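AAR187Cp (Eremothecium gossypii, PDB 3ZIL) probably regulates sister-chromatid cohesion by acting on cohesin, here represented by its C-terminal, all-helical Wap1 domain. Local coordinates at residues R45-M50 and S84-F89; K123-S128 and L133-L138; E299-F304 and A331-A336. All coordinates share one frame; numbering follows the deposited sequence.

How the interactions relate
Interactions 1 and 2 belong to the same bundle near the N-terminal end of the modelled chain: their centres lie 12 Å apart and they meet where Leu86 CD2 packs on Leu138 CD2 at 3.6 Å. Interaction 3 is at the other end, its centre about 56 Å from that of interaction 1. Interaction 1 joins two long helices by buried sulfur, aromatic and aliphatic groups. Interaction 2 ties a loop to the helix that follows it by CH-pi and apolar packing, buried at Ile125 and Tyr135, with partly exposed Gln136 at the margin. Interaction 3 sets a serine against a short helical turn, mostly buried although Thr302 is partly exposed, and more polar atoms take part.

Interaction 1: residues R45-M50 and S84-F89; sequences RLCLDM and SLLQCF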
ATOM      1  N   ARG A  45       1.239  -7.295  33.093  1.00 23.42           N
ATOM      2  CA  ARG A  45       1.413  -8.532  33.730  1.00 21.80           C
ATOM      3  C   ARG A  45       0.634  -9.623  32.982  1.00 23.91           C
ATOM      4  O   ARG A  45       1.112 -10.758  32.844  1.00 20.50           O
ATOM      5  CB  ARG A  45       0.988  -8.343  35.181  1.00 25.84           C
ATOM      6  CG  ARG A  45       0.815  -9.641  35.958  1.00 27.80           C
ATOM      7  CD  ARG A  45       0.706  -9.267  37.467  1.00 31.99           C
ATOM      8  NE  ARG A  45       0.749 -10.487  38.232  1.00 29.31           N
ATOM      9  CZ  ARG A  45       0.426 -10.619  39.508  1.00 32.99           C
ATOM     10  NH1 ARG A  45       0.013  -9.574  40.221  1.00 26.35           N
ATOM     11  NH2 ARG A  45       0.490 -11.843  40.063  1.00 32.40           N
ATOM     12  N   LEU A  46      -0.537  -9.282  32.430  1.00 22.74           N
ATOM     13  CA  LEU A  46      -1.304 -10.245  31.626  1.00 22.37           C
ATOM     14  C   LEU A  46      -0.590 -10.674  30.321  1.00 23.53           C
ATOM     15  O   LEU A  46      -0.546 -11.902  29.977  1.00 22.09           O
ATOM     16  CB  LEU A  46      -2.667  -9.656  31.302  1.00 21.67           C
ATOM     17  CG  LEU A  46      -3.544 -10.362  30.264  1.00 24.41           C
ATOM     18  CD1 LEU A  46      -3.887 -11.749  30.787  1.00 22.35           C
ATOM     19  CD2 LEU A  46      -4.774  -9.515  29.814  1.00 21.59           C
ATOM     20  N   CYS A  47      -0.061  -9.666  29.615  1.00 21.10           N
ATOM     21  CA  CYS A  47       0.613  -9.858  28.316  1.00 23.36           C
ATOM     22  C   CYS A  47       1.810 -10.746  28.597  1.00 22.52           C
ATOM     23  O   CYS A  47       2.090 -11.705  27.869  1.00 23.54           O
ATOM     24  CB  CYS A  47       1.052  -8.520  27.706  1.00 22.06           C
ATOM     25  SG  CYS A  47      -0.408  -7.543  27.191  1.00 24.09           S
ATOM     26  N   LEU A  48       2.507 -10.438  29.679  1.00 22.72           N
ATOM     27  CA  LEU A  48       3.770 -11.167  29.963  1.00 26.14           C
ATOM     28  C   LEU A  48       3.515 -12.667  30.338  1.00 25.37           C
ATOM     29  O   LEU A  48       4.178 -13.563  29.825  1.00 28.05           O
ATOM     30  CB  LEU A  48       4.621 -10.404  30.955  1.00 24.19           C
ATOM     31  CG  LEU A  48       6.101 -10.841  31.072  1.00 31.49           C
ATOM     32  CD1 LEU A  48       6.936 -10.734  29.788  1.00 26.80           C
ATOM     33  CD2 LEU A  48       6.731  -9.968  32.129  1.00 28.91           C
ATOM     34  N   ASP A  49       2.479 -12.934  31.133  1.00 27.80           N
ATOM     35  CA  ASP A  49       1.978 -14.299  31.363  1.00 24.58           C
ATOM     36  C   ASP A  49       1.596 -15.028  30.058  1.00 26.62           C
ATOM     37  O   ASP A  49       1.950 -16.211  29.836  1.00 27.33           O
ATOM     38  CB  ASP A  49       0.793 -14.239  32.328  1.00 25.42           C
ATOM     39  CG  ASP A  49       1.208 -13.770  33.728  1.00 30.20           C
ATOM     40  OD1 ASP A  49       2.411 -13.668  34.005  1.00 28.65           O
ATOM     41  OD2 ASP A  49       0.353 -13.484  34.565  1.00 30.06           O
ATOM     42  N   MET A  50       0.865 -14.340  29.195  1.00 21.86           N
ATOM     43  CA  MET A  50       0.350 -14.938  27.953  1.00 23.15           C
ATOM     44  C   MET A  50       1.511 -15.216  27.055  1.00 22.43           C
ATOM     45  O   MET A  50       1.591 -16.279  26.481  1.00 29.76           O
ATOM     46  CB  MET A  50      -0.577 -13.947  27.219  1.00 24.26           C
ATOM     47  CG  MET A  50      -1.897 -13.759  27.930  1.00 24.28           C
ATOM     48  SD  MET A  50      -2.985 -12.501  27.214  1.00 28.94           S
ATOM     49  CE  MET A  50      -3.332 -13.430  25.741  1.00 22.46           C
ATOM     50  N   SER A  84      -1.351   1.150  24.563  1.00 16.84           N
ATOM     51  CA  SER A  84      -1.694   0.880  23.127  1.00 18.44           C
ATOM     52  C   SER A  84      -0.868  -0.265  22.495  1.00 16.31           C
ATOM     53  O   SER A  84      -1.389  -1.128  21.758  1.00 20.63           O
ATOM     54  CB  SER A  84      -1.494   2.214  22.404  1.00 16.76           C
ATOM     55  OG  SER A  84      -2.602   3.029  22.695  1.00 17.36           O
ATOM     56  N   LEU A  85       0.425  -0.274  22.822  1.00 16.58           N
ATOM     57  CA  LEU A  85       1.298  -1.370  22.497  1.00 17.10           C
ATOM     58  C   LEU A  85       0.868  -2.729  23.067  1.00 17.34           C
ATOM     59  O   LEU A  85       0.842  -3.737  22.349  1.00 16.23           O
ATOM     60  CB  LEU A  85       2.713  -1.071  22.924  1.00 17.01           C
ATOM     61  CG  LEU A  85       3.701  -2.096  22.294  1.00 20.08           C
ATOM     62  CD1 LEU A  85       3.735  -2.031  20.754  1.00 17.81           C
ATOM     63  CD2 LEU A  85       5.118  -1.930  22.877  1.00 22.98           C
ATOM     64  N   LEU A  86       0.572  -2.763  24.373  1.00 17.41           N
ATOM     65  CA  LEU A  86       0.058  -3.946  25.004  1.00 17.44           C
ATOM     66  C   LEU A  86      -1.235  -4.398  24.322  1.00 16.78           C
ATOM     67  O   LEU A  86      -1.463  -5.587  24.184  1.00 18.09           O
ATOM     68  CB  LEU A  86      -0.228  -3.638  26.497  1.00 18.96           C
ATOM     69  CG  LEU A  86       0.947  -3.119  27.317  1.00 17.52           C
ATOM     70  CD1 LEU A  86       0.611  -2.777  28.802  1.00 18.74           C
ATOM     71  CD2 LEU A  86       2.127  -4.077  27.199  1.00 18.20           C
ATOM     72  N   GLN A  87      -2.110  -3.441  23.954  1.00 16.07           N
ATOM     73  CA  GLN A  87      -3.377  -3.780  23.381  1.00 17.80           C
ATOM     74  C   GLN A  87      -3.145  -4.344  21.998  1.00 17.05           C
ATOM     75  O   GLN A  87      -3.906  -5.225  21.616  1.00 16.24           O
ATOM     76  CB  GLN A  87      -4.340  -2.565  23.262  1.00 18.38           C
ATOM     77  CG  GLN A  87      -4.838  -2.135  24.652  1.00 19.74           C
ATOM     78  CD  GLN A  87      -5.544  -0.805  24.627  1.00 21.30           C
ATOM     79  OE1 GLN A  87      -4.975   0.201  24.209  1.00 21.58           O
ATOM     80  NE2 GLN A  87      -6.758  -0.768  25.190  1.00 18.92           N
ATOM     81  N   CYS A  88      -2.185  -3.805  21.250  1.00 15.93           N
ATOM     82  CA  CYS A  88      -1.881  -4.411  19.906  1.00 17.22           C
ATOM     83  C   CYS A  88      -1.373  -5.904  20.063  1.00 17.65           C
ATOM     84  O   CYS A  88      -1.765  -6.749  19.290  1.00 18.66           O
ATOM     85  CB  CYS A  88      -0.807  -3.629  19.191  1.00 16.34           C
ATOM     86  SG  CYS A  88      -1.223  -1.966  18.650  1.00 20.10           S
ATOM     87  N   PHE A  89      -0.497  -6.196  21.034  1.00 19.05           N
ATOM     88  CA  PHE A  89      -0.115  -7.587  21.354  1.00 20.94           C
ATOM     89  C   PHE A  89      -1.331  -8.530  21.657  1.00 22.69           C
ATOM     90  O   PHE A  89      -1.451  -9.582  21.046  1.00 22.01           O
ATOM     91  CB  PHE A  89       0.964  -7.633  22.471  1.00 22.96           C
ATOM     92  CG  PHE A  89       1.198  -9.006  23.005  1.00 27.65           C
ATOM     93  CD1 PHE A  89       1.926  -9.952  22.263  1.00 26.49           C
ATOM     94  CD2 PHE A  89       0.607  -9.402  24.200  1.00 29.76           C
ATOM     95  CE1 PHE A  89       2.122 -11.236  22.744  1.00 29.79           C
ATOM     96  CE2 PHE A  89       0.778 -10.706  24.665  1.00 33.76           C
ATOM     97  CZ  PHE A  89       1.537 -11.623  23.935  1.00 30.14           C
TER
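Cys47 and Leu86 are the residues whose CA atoms come nearest, 6.8 Å apart, across two roughly parallel helical segments, with segment axes coming to 10.2 Å and an angle of 34° between their N-to-C directions. That separation is bridged by side chains from both partners, chiefly the thiol of Cys47 and the ring of Phe89. Cys47 directs CB at the second helix, and its SG, standing anti to its own carbonyl carbon, runs out between Leu86 and Phe89. On one flank SG meets Leu86 CB at 4.0 Å, in van der Waals range. On the other it reaches the rim of the Phe89 ring: SG lies 5.0 Å from the ring centroid and 77° off the ring normal, which makes this an edge-type sulfur-aromatic contact.

The two segments come from helix 36-52 and helix 81-93. Helix 54-72 intervenes in the chain and packs against residues such as Leu46 and Met50, so the near-parallel pair consists of alternate helices in an all-helical array, consistent with the assignment of the Wap1 family to the TPR clan. Helix 129-141 also reaches this pair, touching Leu48 of one helix and Leu86 of the other.

Phe89 holds its CG anti to the backbone N (chi1 169°), which carries the ring across to the Cys47 turn. Its CD2 abuts Cys47 CB at 3.6 Å, while Cys47 O lies obliquely to the ring, 3.6 Å from Phe89 CE2. One helical turn further on, Met50 CB sits at the ring edge, near its plane, 4.3 Å from Phe89 CE2. Here the methionine uses the root of its side chain; beyond it, the side chain also packs on Leu56 and Cys57 of helix 54-72.

Interaction 2: residues K123-S128 and L133-L138; sequences KKIAGS and LNYQDL
One face of the Tyr135 ring is occupied by Ile125, whose CB stands 4.2 Å from the ring centroid and only 25° off the ring normal, a CH-pi contact. CG2 and CD1 of the isoleucine lie on that same side. CG2 comes down near the rim, 3.4 Å from Tyr135 CD2, which is tight for two carbons. CD1 hangs over the part of the ring nearer its root, 4.1 Å from Tyr135 CG. The second flat group, the Gln136 amide, only brushes the contact: its NE2 is 4.5 Å from Ile125 CG2 and makes a weak hydrogen bond to Lys132 O in its own helix.

The torsions explain the fit. Ile125 has CG1 anti to its backbone N (chi1 180°), and this branch carries CD1 to Tyr135 CG; CG2, left between N and the carbonyl carbon, is the branch that meets Tyr135 CD2. Tyr135 likewise extends its ring away from the backbone N, with chi1 179°, and the CG2 methyl also rests 3.7 Å from Tyr135 CB. The aliphatic chain therefore reaches from the root of the tyrosine side chain onto the ring itself, and the pairing of Ile125 with Tyr135 is apolar, with the Gln136 amide only at its margin.

Ile125 belongs to the irregular segment 123-128, which leads directly into the helix bearing Tyr135. Ser128 is the N-cap of that helix, its OG accepting from Val131 N. The loop is thus fastened to the same helix twice, at the capped first turn and at the ring.

Around this pair the helices close in: Ile125 also touches Arg40 of helix 36-52, both Ile125 and Tyr135 pack on Val82 of helix 81-93, and Leu138, one turn beyond the tyrosine, lies against Leu48 and Leu86 of those two helices.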
ATOM      1  N   LYS A 123      10.849   5.667  24.975  1.00 34.33           N
ATOM      2  CA  LYS A 123      11.892   4.680  25.251  1.00 34.09           C
ATOM      3  C   LYS A 123      11.932   4.260  26.726  1.00 37.59           C
ATOM      4  O   LYS A 123      12.595   3.275  27.056  1.00 42.79           O
ATOM      5  CB  LYS A 123      13.232   5.289  24.871  1.00 44.20           C
ATOM      6  CG  LYS A 123      13.841   4.767  23.581  1.00 53.31           C
ATOM      7  CD  LYS A 123      15.287   5.267  23.433  1.00 58.72           C
ATOM      8  CE  LYS A 123      15.376   6.796  23.307  1.00 53.82           C
ATOM      9  NZ  LYS A 123      16.792   7.252  23.454  1.00 51.75           N
ATOM     10  N   LYS A 124      11.270   5.004  27.616  1.00 34.82           N
ATOM     11  CA  LYS A 124      11.136   4.635  29.037  1.00 41.37           C
ATOM     12  C   LYS A 124       9.662   4.393  29.477  1.00 45.25           C
ATOM     13  O   LYS A 124       8.720   4.979  28.919  1.00 43.33           O
ATOM     14  CB  LYS A 124      11.663   5.781  29.905  1.00 45.11           C
ATOM     15  CG  LYS A 124      13.048   6.295  29.589  1.00 44.58           C
ATOM     16  CD  LYS A 124      13.535   7.172  30.734  1.00 53.69           C
ATOM     17  CE  LYS A 124      15.038   7.030  30.942  1.00 56.67           C
ATOM     18  NZ  LYS A 124      15.528   7.926  32.045  1.00 63.54           N
ATOM     19  N   ILE A 125       9.464   3.553  30.493  1.00 39.72           N
ATOM     20  CA  ILE A 125       8.139   3.419  31.110  1.00 36.17           C
ATOM     21  C   ILE A 125       8.209   4.091  32.510  1.00 41.24           C
ATOM     22  O   ILE A 125       9.176   3.877  33.245  1.00 43.07           O
ATOM     23  CB  ILE A 125       7.576   1.935  31.062  1.00 32.32           C
ATOM     24  CG1 ILE A 125       6.201   1.827  31.722  1.00 31.26           C
ATOM     25  CG2 ILE A 125       8.492   0.891  31.696  1.00 30.43           C
ATOM     26  CD1 ILE A 125       5.559   0.463  31.593  1.00 30.45           C
ATOM     27  N   ALA A 126       7.257   4.975  32.826  1.00 40.70           N
ATOM     28  CA  ALA A 126       7.036   5.467  34.203  1.00 37.32           C
ATOM     29  C   ALA A 126       6.610   4.270  35.051  1.00 38.93           C
ATOM     30  O   ALA A 126       5.602   3.637  34.754  1.00 36.74           O
ATOM     31  CB  ALA A 126       5.890   6.471  34.196  1.00 36.19           C
ATOM     32  N   GLY A 127       7.349   3.907  36.081  1.00 36.67           N
ATOM     33  CA  GLY A 127       6.825   2.864  36.957  1.00 37.91           C
ATOM     34  C   GLY A 127       7.801   2.363  37.977  1.00 35.30           C
ATOM     35  O   GLY A 127       8.956   2.768  37.982  1.00 35.42           O
ATOM     36  N   SER A 128       7.347   1.473  38.849  1.00 31.65           N
ATOM     37  CA  SER A 128       8.285   0.808  39.755  1.00 31.27           C
ATOM     38  C   SER A 128       9.468   0.134  38.983  1.00 34.02           C
ATOM     39  O   SER A 128       9.464  -0.037  37.727  1.00 33.68           O
ATOM     40  CB  SER A 128       7.548  -0.219  40.580  1.00 29.04           C
ATOM     41  OG  SER A 128       7.228  -1.342  39.777  1.00 28.82           O
ATOM     42  N   LEU A 133      11.445  -3.555  34.644  1.00 30.85           N
ATOM     43  CA  LEU A 133      12.025  -4.862  34.259  1.00 30.08           C
ATOM     44  C   LEU A 133      11.041  -5.704  33.479  1.00 29.23           C
ATOM     45  O   LEU A 133      11.423  -6.368  32.511  1.00 30.46           O
ATOM     46  CB  LEU A 133      12.430  -5.677  35.464  1.00 34.52           C
ATOM     47  CG  LEU A 133      13.875  -5.961  35.838  1.00 45.39           C
ATOM     48  CD1 LEU A 133      14.885  -4.929  35.346  1.00 42.03           C
ATOM     49  CD2 LEU A 133      13.870  -6.123  37.354  1.00 41.70           C
ATOM     50  N   ASN A 134       9.787  -5.758  33.932  1.00 27.12           N
ATOM     51  CA  ASN A 134       8.754  -6.569  33.239  1.00 27.73           C
ATOM     52  C   ASN A 134       8.504  -6.092  31.820  1.00 22.19           C
ATOM     53  O   ASN A 134       8.280  -6.887  30.892  1.00 21.38           O
ATOM     54  CB  ASN A 134       7.411  -6.593  34.018  1.00 28.74           C
ATOM     55  CG  ASN A 134       7.396  -7.646  35.133  1.00 32.49           C
ATOM     56  OD1 ASN A 134       8.277  -8.509  35.230  1.00 33.05           O
ATOM     57  ND2 ASN A 134       6.385  -7.589  35.954  1.00 29.44           N
ATOM     58  N   TYR A 135       8.562  -4.780  31.672  1.00 22.65           N
ATOM     59  CA  TYR A 135       8.350  -4.128  30.366  1.00 25.81           C
ATOM     60  C   TYR A 135       9.465  -4.428  29.368  1.00 26.74           C
ATOM     61  O   TYR A 135       9.176  -4.872  28.270  1.00 24.33           O
ATOM     62  CB  TYR A 135       8.241  -2.643  30.569  1.00 24.07           C
ATOM     63  CG  TYR A 135       8.054  -1.881  29.300  1.00 25.63           C
ATOM     64  CD1 TYR A 135       6.886  -2.068  28.528  1.00 25.31           C
ATOM     65  CD2 TYR A 135       8.993  -0.908  28.894  1.00 25.29           C
ATOM     66  CE1 TYR A 135       6.663  -1.294  27.370  1.00 28.42           C
ATOM     67  CE2 TYR A 135       8.799  -0.165  27.715  1.00 27.14           C
ATOM     68  CZ  TYR A 135       7.624  -0.371  26.948  1.00 26.60           C
ATOM     69  OH  TYR A 135       7.407   0.364  25.768  1.00 27.27           O
ATOM     70  N   GLN A 136      10.729  -4.193  29.772  1.00 28.87           N
ATOM     71  CA  GLN A 136      11.918  -4.673  29.004  1.00 30.77           C
ATOM     72  C   GLN A 136      11.829  -6.128  28.607  1.00 28.48           C
ATOM     73  O   GLN A 136      12.113  -6.520  27.473  1.00 31.02           O
ATOM     74  CB  GLN A 136      13.259  -4.470  29.764  1.00 29.39           C
ATOM     75  CG  GLN A 136      13.604  -3.060  30.300  1.00 41.54           C
ATOM     76  CD  GLN A 136      12.986  -1.849  29.554  1.00 51.90           C
ATOM     77  OE1 GLN A 136      13.052  -1.739  28.295  1.00 44.29           O
ATOM     78  NE2 GLN A 136      12.379  -0.903  30.353  1.00 52.05           N
ATOM     79  N   ASP A 137      11.461  -6.958  29.550  1.00 28.49           N
ATOM     80  CA  ASP A 137      11.371  -8.380  29.276  1.00 28.95           C
ATOM     81  C   ASP A 137      10.307  -8.653  28.157  1.00 29.18           C
ATOM     82  O   ASP A 137      10.567  -9.370  27.140  1.00 26.06           O
ATOM     83  CB  ASP A 137      11.076  -9.042  30.605  1.00 32.99           C
ATOM     84  CG  ASP A 137      10.704 -10.513  30.512  1.00 35.83           C
ATOM     85  OD1 ASP A 137      10.674 -11.136  29.426  1.00 41.10           O
ATOM     86  OD2 ASP A 137      10.410 -11.062  31.599  1.00 45.51           O
ATOM     87  N   LEU A 138       9.116  -8.063  28.311  1.00 27.18           N
ATOM     88  CA  LEU A 138       8.117  -8.160  27.224  1.00 25.42           C
ATOM     89  C   LEU A 138       8.580  -7.654  25.852  1.00 21.46           C
ATOM     90  O   LEU A 138       8.389  -8.362  24.851  1.00 21.65           O
ATOM     91  CB  LEU A 138       6.783  -7.509  27.624  1.00 26.17           C
ATOM     92  CG  LEU A 138       5.659  -7.730  26.582  1.00 28.91           C
ATOM     93  CD1 LEU A 138       5.151  -9.194  26.537  1.00 28.21           C
ATOM     94  CD2 LEU A 138       4.550  -6.754  26.934  1.00 24.40           C
TER

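Interaction 3: residues E299-F304 and A331-A336; sequences EELTNF and AYSAGA
Ser333 faces the turn formed by Leu301 and Thr302, and the two residues receive it differently. Its OG is anti to the backbone N (chi1 179°), which carries the hydroxyl out from the helix to lie against the backbone of the turn, 3.6 Å from both Leu301 C and Thr302 N. Leu301 comes alongside the serine with its branch point: CG is 3.6 Å from Ser333 OG, and the CD2 methyl follows at 3.9 Å from Ser333 CB. Thr302 offers its methyl, with CG2 3.7 Å from Ser333 OG. The serine oxygen is thus surrounded largely by carbon here, and its polar partner lies just outside, in a weak hydrogen bond with Ala296 O.

The threonine hydroxyl is turned to its own chain. With chi1 at 77°, OG1 stands between N and the carbonyl carbon and bonds to Glu299 O at 2.6 Å, in the carbonyl plane and on a lone pair (C=O...OG1 angle 144°). Leu301 uses its remaining methyl, CD1, on a face of the Phe304 ring, 3.3 Å above the plane and offset toward the rim; that ring also stacks with Phe326.

Such close approach, with the CA atoms of Thr302 and Ser333 6.0 Å apart, is typical of helical packing through a small residue, here joining the short turn 299-302 to the last part of helix 321-336 within the all-helical Wap1 domain.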
ATOM      1  N   GLU A 299       9.393  15.814 -22.927  1.00 42.23           N
ATOM      2  CA  GLU A 299      10.553  15.444 -23.774  1.00 41.86           C
ATOM      3  C   GLU A 299      11.257  14.107 -23.473  1.00 39.13           C
ATOM      4  O   GLU A 299      11.569  13.392 -24.412  1.00 36.91           O
ATOM      5  CB  GLU A 299      11.580  16.592 -23.857  1.00 51.90           C
ATOM      6  CG  GLU A 299      12.949  16.246 -23.289  1.00 60.80           C
ATOM      7  CD  GLU A 299      13.922  17.408 -23.320  1.00 75.97           C
ATOM      8  OE1 GLU A 299      13.765  18.325 -24.164  1.00 77.97           O
ATOM      9  OE2 GLU A 299      14.855  17.396 -22.489  1.00 88.22           O
ATOM     10  N   GLU A 300      11.519  13.744 -22.216  1.00 35.83           N
ATOM     11  CA  GLU A 300      12.232  12.443 -21.974  1.00 38.69           C
ATOM     12  C   GLU A 300      11.417  11.220 -22.388  1.00 36.83           C
ATOM     13  O   GLU A 300      11.994  10.168 -22.596  1.00 32.12           O
ATOM     14  CB  GLU A 300      12.711  12.205 -20.495  1.00 41.23           C
ATOM     15  CG  GLU A 300      13.988  12.928 -20.091  1.00 45.89           C
ATOM     16  CD  GLU A 300      13.682  14.289 -19.471  1.00 51.77           C
ATOM     17  OE1 GLU A 300      12.713  14.985 -19.897  1.00 50.78           O
ATOM     18  OE2 GLU A 300      14.398  14.650 -18.512  1.00 59.41           O
ATOM     19  N   LEU A 301      10.090  11.340 -22.453  1.00 33.62           N
ATOM     20  CA  LEU A 301       9.292  10.188 -22.818  1.00 37.18           C
ATOM     21  C   LEU A 301       9.488   9.944 -24.327  1.00 39.64           C
ATOM     22  O   LEU A 301       9.431   8.795 -24.804  1.00 35.86           O
ATOM     23  CB  LEU A 301       7.809  10.371 -22.414  1.00 34.80           C
ATOM     24  CG  LEU A 301       6.857   9.191 -22.573  1.00 32.74           C
ATOM     25  CD1 LEU A 301       7.337   7.953 -21.846  1.00 30.97           C
ATOM     26  CD2 LEU A 301       5.464   9.611 -22.105  1.00 33.58           C
ATOM     27  N   THR A 302       9.767  11.023 -25.060  1.00 40.80           N
ATOM     28  CA  THR A 302      10.006  10.893 -26.490  1.00 41.06           C
ATOM     29  C   THR A 302      11.364  10.222 -26.775  1.00 43.02           C
ATOM     30  O   THR A 302      11.595   9.756 -27.885  1.00 51.84           O
ATOM     31  CB  THR A 302       9.934  12.217 -27.233  1.00 39.50           C
ATOM     32  OG1 THR A 302      11.142  12.938 -26.982  1.00 47.73           O
ATOM     33  CG2 THR A 302       8.722  13.058 -26.811  1.00 45.98           C
ATOM     34  N   ASN A 303      12.244  10.143 -25.784  1.00 35.49           N
ATOM     35  CA  ASN A 303      13.460   9.345 -25.949  1.00 35.53           C
ATOM     36  C   ASN A 303      13.170   7.883 -25.923  1.00 34.49           C
ATOM     37  O   ASN A 303      14.098   7.075 -26.044  1.00 34.50           O
ATOM     38  CB  ASN A 303      14.416   9.581 -24.833  1.00 36.90           C
ATOM     39  CG  ASN A 303      14.983  10.951 -24.863  1.00 42.32           C
ATOM     40  OD1 ASN A 303      15.014  11.594 -25.908  1.00 48.68           O
ATOM     41  ND2 ASN A 303      15.398  11.428 -23.713  1.00 43.88           N
ATOM     42  N   PHE A 304      11.906   7.526 -25.701  1.00 29.56           N
ATOM     43  CA  PHE A 304      11.465   6.140 -25.942  1.00 28.28           C
ATOM     44  C   PHE A 304      11.586   5.893 -27.484  1.00 33.35           C
ATOM     45  O   PHE A 304      11.606   4.719 -27.934  1.00 29.51           O
ATOM     46  CB  PHE A 304       9.982   5.927 -25.531  1.00 30.33           C
ATOM     47  CG  PHE A 304       9.728   5.596 -24.047  1.00 28.63           C
ATOM     48  CD1 PHE A 304      10.652   5.860 -23.060  1.00 25.76           C
ATOM     49  CD2 PHE A 304       8.469   5.047 -23.668  1.00 30.40           C
ATOM     50  CE1 PHE A 304      10.358   5.562 -21.719  1.00 30.98           C
ATOM     51  CE2 PHE A 304       8.182   4.720 -22.338  1.00 33.11           C
ATOM     52  CZ  PHE A 304       9.126   4.989 -21.356  1.00 30.08           C
ATOM     53  N   ALA A 331       3.292   5.025 -28.405  1.00 23.94           N
ATOM     54  CA  ALA A 331       2.318   5.554 -29.381  1.00 23.93           C
ATOM     55  C   ALA A 331       1.667   6.816 -28.808  1.00 26.53           C
ATOM     56  O   ALA A 331       1.470   7.801 -29.543  1.00 26.23           O
ATOM     57  CB  ALA A 331       1.273   4.503 -29.674  1.00 22.29           C
ATOM     58  N   TYR A 332       1.362   6.805 -27.488  1.00 24.57           N
ATOM     59  CA  TYR A 332       0.818   8.013 -26.819  1.00 22.25           C
ATOM     60  C   TYR A 332       1.826   9.154 -26.810  1.00 23.09           C
ATOM     61  O   TYR A 332       1.491  10.331 -27.103  1.00 25.09           O
ATOM     62  CB  TYR A 332       0.306   7.692 -25.372  1.00 22.39           C
ATOM     63  CG  TYR A 332      -1.136   7.149 -25.361  1.00 22.11           C
ATOM     64  CD1 TYR A 332      -2.190   7.999 -25.513  1.00 22.87           C
ATOM     65  CD2 TYR A 332      -1.414   5.791 -25.215  1.00 23.96           C
ATOM     66  CE1 TYR A 332      -3.483   7.557 -25.559  1.00 23.51           C
ATOM     67  CE2 TYR A 332      -2.712   5.341 -25.196  1.00 26.09           C
ATOM     68  CZ  TYR A 332      -3.756   6.246 -25.357  1.00 23.06           C
ATOM     69  OH  TYR A 332      -5.081   5.854 -25.396  1.00 24.28           O
ATOM     70  N   SER A 333       3.089   8.821 -26.554  1.00 26.76           N
ATOM     71  CA  SER A 333       4.120   9.846 -26.513  1.00 29.67           C
ATOM     72  C   SER A 333       4.333  10.490 -27.924  1.00 33.18           C
ATOM     73  O   SER A 333       4.190  11.724 -28.125  1.00 31.10           O
ATOM     74  CB  SER A 333       5.409   9.266 -25.984  1.00 31.91           C
ATOM     75  OG  SER A 333       6.357  10.300 -25.991  1.00 45.93           O
ATOM     76  N   ALA A 334       4.676   9.637 -28.876  1.00 31.44           N
ATOM     77  CA  ALA A 334       4.749  10.035 -30.269  1.00 32.80           C
ATOM     78  C   ALA A 334       3.589  10.933 -30.711  1.00 31.03           C
ATOM     79  O   ALA A 334       3.836  12.002 -31.257  1.00 37.17           O
ATOM     80  CB  ALA A 334       4.867   8.804 -31.158  1.00 28.78           C
ATOM     81  N   GLY A 335       2.348  10.513 -30.479  1.00 32.46           N
ATOM     82  CA  GLY A 335       1.184  11.285 -30.907  1.00 29.09           C
ATOM     83  C   GLY A 335       1.155  12.672 -30.314  1.00 35.76           C
ATOM     84  O   GLY A 335       0.972  13.655 -31.039  1.00 35.67           O
ATOM     85  N   ALA A 336       1.374  12.787 -28.998  1.00 36.49           N
ATOM     86  CA  ALA A 336       1.316  14.105 -28.314  1.00 31.97           C
ATOM     87  C   ALA A 336       2.448  15.069 -28.724  1.00 40.54           C
ATOM     88  O   ALA A 336       2.222  16.285 -28.793  1.00 38.12           O
ATOM     89  CB  ALA A 336       1.297  13.937 -26.785  1.00 27.09           C
TER